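Local coordinates for sensor protein (Rhodopseudomonas palustris, PDB 2OOL) that senses light through a bound biliverdin and probably signals as a histidine kinase, this chain being its chromophore-binding part with PAS and GAF domains, at residues I286-N290 with R291-M295; Q186-A189 with D190-Q194. One frame throughout, in Å; residues are numbered along the deposited sequence.

Contact 1 of 2, residues I286-N290 with R291-M295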
loop_
_atom_site.group_PDB
_atom_site.type_symbol
_atom_site.label_atom_id
_atom_site.label_comp_id
_atom_site.label_asym_id
_atom_site.label_seq_id
_atom_site.Cartn_x
_atom_site.Cartn_y
_atom_site.Cartn_z
ATOM N N ILE A 286 -6.417 7.067 -17.010
ATOM C CA ILE A 286 -7.588 6.301 -16.571
ATOM C C ILE A 286 -8.171 5.666 -17.808
ATOM O O ILE A 286 -8.521 6.360 -18.749
ATOM C CB ILE A 286 -8.656 7.184 -15.868
ATOM C CG1 ILE A 286 -8.032 7.903 -14.664
ATOM C CG2 ILE A 286 -9.922 6.338 -15.504
ATOM C CD1 ILE A 286 -8.915 9.044 -14.101
ATOM N N VAL A 287 -8.235 4.342 -17.804
ATOM C CA VAL A 287 -8.555 3.561 -18.998
ATOM C C VAL A 287 -9.762 2.670 -18.766
ATOM O O VAL A 287 -9.739 1.744 -17.940
ATOM C CB VAL A 287 -7.341 2.669 -19.415
ATOM C CG1 VAL A 287 -7.683 1.700 -20.576
ATOM C CG2 VAL A 287 -6.115 3.544 -19.801
ATOM N N ARG A 288 -10.810 2.920 -19.540
ATOM C CA ARG A 288 -12.036 2.128 -19.471
ATOM C C ARG A 288 -12.372 1.566 -20.861
ATOM O O ARG A 288 -12.422 2.317 -21.831
ATOM C CB ARG A 288 -13.193 2.993 -18.967
ATOM C CG ARG A 288 -13.088 3.426 -17.488
ATOM C CD ARG A 288 -14.462 3.424 -16.739
ATOM N NE ARG A 288 -14.573 2.178 -15.980
ATOM C CZ ARG A 288 -15.487 1.225 -16.132
ATOM N NH1 ARG A 288 -16.511 1.345 -16.978
ATOM N NH2 ARG A 288 -15.387 0.133 -15.378
ATOM N N ASP A 289 -12.605 0.257 -20.949
ATOM C CA ASP A 289 -12.912 -0.413 -22.227
ATOM C C ASP A 289 -11.819 -0.159 -23.283
ATOM O O ASP A 289 -12.130 0.178 -24.437
ATOM C CB ASP A 289 -14.280 0.045 -22.789
ATOM C CG ASP A 289 -15.387 0.109 -21.723
ATOM O OD1 ASP A 289 -15.391 -0.736 -20.794
ATOM O OD2 ASP A 289 -16.263 1.006 -21.812
ATOM N N ASN A 290 -10.551 -0.288 -22.874
ATOM C CA ASN A 290 -9.400 -0.077 -23.746
ATOM C C ASN A 290 -9.398 1.297 -24.413
ATOM O O ASN A 290 -8.864 1.485 -25.516
ATOM C CB ASN A 290 -9.320 -1.181 -24.805
ATOM C CG ASN A 290 -8.931 -2.547 -24.223
ATOM O OD1 ASN A 290 -9.701 -3.514 -24.310
ATOM N ND2 ASN A 290 -7.734 -2.639 -23.662
ATOM N N ARG A 291 -9.950 2.270 -23.704
ATOM C CA ARG A 291 -10.106 3.610 -24.210
ATOM C C ARG A 291 -9.717 4.567 -23.080
ATOM O O ARG A 291 -10.026 4.304 -21.925
ATOM C CB ARG A 291 -11.570 3.783 -24.591
ATOM C CG ARG A 291 -11.907 4.872 -25.563
ATOM C CD ARG A 291 -13.455 4.908 -25.709
ATOM N NE ARG A 291 -14.018 6.049 -26.437
ATOM C CZ ARG A 291 -14.063 6.180 -27.773
ATOM N NH1 ARG A 291 -13.525 5.261 -28.606
ATOM N NH2 ARG A 291 -14.645 7.272 -28.292
ATOM N N LEU A 292 -9.060 5.667 -23.422
ATOM C CA LEU A 292 -8.643 6.691 -22.455
ATOM C C LEU A 292 -9.872 7.491 -21.967
ATOM O O LEU A 292 -10.533 8.194 -22.733
ATOM C CB LEU A 292 -7.549 7.585 -23.087
ATOM C CG LEU A 292 -6.493 8.305 -22.237
ATOM C CD1 LEU A 292 -5.795 7.396 -21.204
ATOM C CD2 LEU A 292 -5.474 8.972 -23.152
ATOM N N TRP A 293 -10.216 7.329 -20.696
ATOM C CA TRP A 293 -11.356 8.035 -20.126
ATOM C C TRP A 293 -10.963 9.399 -19.617
ATOM O O TRP A 293 -11.770 10.335 -19.616
ATOM C CB TRP A 293 -11.939 7.187 -19.001
ATOM C CG TRP A 293 -13.100 7.790 -18.275
ATOM C CD1 TRP A 293 -14.422 7.537 -18.496
ATOM C CD2 TRP A 293 -13.048 8.711 -17.165
ATOM N NE1 TRP A 293 -15.194 8.253 -17.610
ATOM C CE2 TRP A 293 -14.375 8.977 -16.783
ATOM C CE3 TRP A 293 -12.011 9.341 -16.476
ATOM C CZ2 TRP A 293 -14.693 9.846 -15.746
ATOM C CZ3 TRP A 293 -12.330 10.209 -15.435
ATOM C CH2 TRP A 293 -13.660 10.439 -15.079
ATOM N N GLY A 294 -9.731 9.485 -19.131
ATOM C CA GLY A 294 -9.186 10.688 -18.487
ATOM C C GLY A 294 -7.751 10.480 -17.985
ATOM O O GLY A 294 -7.125 9.450 -18.251
ATOM N N MET A 295 -7.238 11.484 -17.265
ATOM C CA MET A 295 -5.889 11.460 -16.700
ATOM C C MET A 295 -5.875 12.123 -15.323
ATOM O O MET A 295 -6.628 13.066 -15.084
ATOM C CB MET A 295 -4.928 12.272 -17.569
ATOM C CG MET A 295 -4.962 11.984 -19.027
ATOM S SD MET A 295 -3.566 10.994 -19.619
ATOM C CE MET A 295 -2.455 12.352 -20.010
#

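Contact 2 of 2, residues Q186-A189 with D190-Q194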
loop_
_atom_site.group_PDB
_atom_site.type_symbol
_atom_site.label_atom_id
_atom_site.label_comp_id
_atom_site.label_asym_id
_atom_site.label_seq_id
_atom_site.Cartn_x
_atom_site.Cartn_y
_atom_site.Cartn_z
ATOM N N GLN A 186 -11.090 14.755 -17.425
ATOM C CA GLN A 186 -11.936 13.776 -18.108
ATOM C C GLN A 186 -12.110 14.189 -19.555
ATOM O O GLN A 186 -12.324 15.367 -19.840
ATOM C CB GLN A 186 -13.342 13.724 -17.461
ATOM C CG GLN A 186 -14.240 12.617 -18.024
ATOM C CD GLN A 186 -15.664 12.672 -17.484
ATOM O OE1 GLN A 186 -16.453 11.754 -17.685
ATOM N NE2 GLN A 186 -15.988 13.734 -16.802
ATOM N N PHE A 187 -12.032 13.222 -20.461
ATOM C CA PHE A 187 -12.171 13.504 -21.916
ATOM C C PHE A 187 -13.668 13.493 -22.291
ATOM O O PHE A 187 -14.423 12.620 -21.809
ATOM C CB PHE A 187 -11.400 12.473 -22.739
ATOM C CG PHE A 187 -9.873 12.668 -22.727
ATOM C CD1 PHE A 187 -9.060 11.764 -22.075
ATOM C CD2 PHE A 187 -9.288 13.787 -23.324
ATOM C CE1 PHE A 187 -7.687 11.958 -22.018
ATOM C CE2 PHE A 187 -7.935 13.978 -23.305
ATOM C CZ PHE A 187 -7.116 13.072 -22.645
ATOM N N ALA A 188 -14.081 14.505 -23.068
ATOM C CA ALA A 188 -15.343 14.519 -23.847
ATOM C C ALA A 188 -15.204 13.673 -25.127
ATOM O O ALA A 188 -14.088 13.280 -25.533
ATOM C CB ALA A 188 -15.684 15.967 -24.257
ATOM N N ALA A 189 -16.329 13.458 -25.787
ATOM C CA ALA A 189 -16.426 12.657 -27.011
ATOM C C ALA A 189 -15.521 13.176 -28.121
ATOM O O ALA A 189 -14.992 12.389 -28.866
ATOM C CB ALA A 189 -17.881 12.620 -27.473
ATOM N N ASP A 190 -15.284 14.489 -28.168
ATOM C CA ASP A 190 -14.399 15.100 -29.174
ATOM C C ASP A 190 -12.924 15.226 -28.745
ATOM O O ASP A 190 -12.146 15.964 -29.364
ATOM C CB ASP A 190 -14.950 16.468 -29.602
ATOM C CG ASP A 190 -14.820 17.556 -28.515
ATOM O OD1 ASP A 190 -14.200 17.333 -27.455
ATOM O OD2 ASP A 190 -15.348 18.665 -28.737
ATOM N N TRP A 191 -12.551 14.532 -27.666
ATOM C CA TRP A 191 -11.200 14.552 -27.136
ATOM C C TRP A 191 -10.730 15.895 -26.527
ATOM O O TRP A 191 -9.596 16.006 -26.050
ATOM C CB TRP A 191 -10.165 13.902 -28.138
ATOM C CG TRP A 191 -10.539 12.481 -28.421
ATOM C CD1 TRP A 191 -11.139 12.010 -29.537
ATOM C CD2 TRP A 191 -10.500 11.393 -27.502
ATOM N NE1 TRP A 191 -11.462 10.689 -29.383
ATOM C CE2 TRP A 191 -11.038 10.274 -28.155
ATOM C CE3 TRP A 191 -10.030 11.244 -26.196
ATOM C CZ2 TRP A 191 -11.122 9.024 -27.553
ATOM C CZ3 TRP A 191 -10.102 9.989 -25.593
ATOM C CH2 TRP A 191 -10.662 8.906 -26.263
ATOM N N SER A 192 -11.594 16.897 -26.442
ATOM C CA SER A 192 -11.327 17.971 -25.497
ATOM C C SER A 192 -11.549 17.385 -24.102
ATOM O O SER A 192 -11.948 16.224 -23.932
ATOM C CB SER A 192 -12.224 19.183 -25.717
ATOM O OG SER A 192 -13.586 18.812 -25.653
ATOM N N GLY A 193 -11.232 18.172 -23.088
ATOM C CA GLY A 193 -11.447 17.710 -21.721
ATOM C C GLY A 193 -11.657 18.833 -20.747
ATOM O O GLY A 193 -11.455 20.011 -21.081
ATOM N N GLN A 194 -12.072 18.444 -19.539
ATOM C CA GLN A 194 -12.304 19.363 -18.438
ATOM C C GLN A 194 -11.702 18.795 -17.136
ATOM O O GLN A 194 -11.812 17.601 -16.879
ATOM C CB GLN A 194 -13.813 19.521 -18.240
ATOM C CG GLN A 194 -14.220 20.621 -17.296
ATOM C CD GLN A 194 -15.699 20.682 -17.083
ATOM O OE1 GLN A 194 -16.409 19.717 -17.337
ATOM N NE2 GLN A 194 -16.180 21.815 -16.624
#

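Contact 1 of 2, residues I286-N290 with R291-M295
Ile286 and Trp293 face each other across a tight antiparallel hairpin, and the backbone bonds of Ile286 to Trp293 and Gly294 set its register. The carbonyl oxygen of Ile286 takes the amide of Trp293, with N to O at 2.8 Å, and more weakly that of Gly294, while Ile286 N returns a bond to Gly294 O, also 2.8 Å long, reaching that oxygen from above the carbonyl plane. Nearer the turn, Arg288 N gives a further bond to Arg291 O at 2.9 Å. The reverse bond, from Arg291 N to Arg288 O, is weak. Asp289 and Asn290 make the bend; both have positive phi, a left-handed backbone that asparagine and aspartate accept more readily than most residues.

Apolar contacts lie on both faces. With chi1 at 178°, CG of Trp293 lies trans to the amide nitrogen and the indole runs alongside Ile286, the two side chains pointing the same way. The benzo ring carries the contact, through CE3 and CZ3: CE3 of Trp293 is 3.8 Å from Ile286 CG2, and Ile286 CD1 lies at 3.8 Å from Trp293 CZ3. Isoleucine suits this buried strand position, since both its branches reach the indole and it also packs on Thr322 and Ile325 of helix 308-332. Arg288 adds its aliphatic CG beside Trp293 CB, and its NE is satisfied by Thr322 O. On the other face Val287 CG2 approaches Leu292 CD1 at 4.1 Å, and Met295 touches the biliverdin.

Gly294 is nearly fully extended, and a side chain there would run into Trp293 CE3, which is consistent with glycine at this position. With Trp293 and Gly294 both opposite Ile286, this is a classic beta bulge in a hairpin of the GAF-domain sheet that borders the chromophore pocket.

Contact 2 of 2, residues Q186-A189 with D190-Q194
Asp190 comes first, its carboxylate folded back toward the chain that follows: OD1 lies 3.8 Å from Ala188 CB and accepts the amide of Ser192, N to OD1 2.8 Å, closing an Asx turn. A short acidic side chain fits because its oxygen reaches an amide just two residues on.

Trp191 N bonds Ala188 O at 2.9 Å, completing a type I turn, and the residue itself has positive phi (67°). With the bond from Ala188 N to Ser192 O, this fits the type I turn plus G1 bulge of hairpins, where glycine is the common choice; here an indole takes the place. Its CG stands beside the backbone N (chi1 -59°), bringing CE3 over one face of the Phe187 ring, 3.8 Å from CG, with the ring planes at 59°. Arg222 adds a cation-pi contact to the indole. Replacing Phe187 by alanine is likely to leave Trp191 CE3 and CZ3 without the ring they lie against, the indole then freer to turn.

Ser192 O, besides bonding Ala188 N, lies at the edge of the phenyl ring and meets Phe187 CA. Gly193 CA is 3.1 Å from Gln186 O. A CB on Gly193 would come within 2.9 Å of that same Gln186 O, too close, which fits the glycine. Gln194 and Gln186 exchange two backbone bonds, and Gln194 NE2 reaches on to Asp209 O.

In the fold
From the N terminus, strand 181-187 meets strand 193-200 first, and contact 2 closes that hairpin; only later, after helix 219-227 and helix 267-276, does contact 1 close the hairpin of strands 280-288 and 291-300. The two loops follow in series, neither nested nor crossed. Strands 181-187 and 291-300 are neighbours in the six-stranded antiparallel sheet of the GAF domain, so the hairpins join edge to edge: Trp293 O is 3.0 Å from Phe187 N, probably a hydrogen bond, and Gly294 CA packs against Phe187 CD1. Helix 308-332 lies on one face, while biliverdin and helix 219-227 lie on the other.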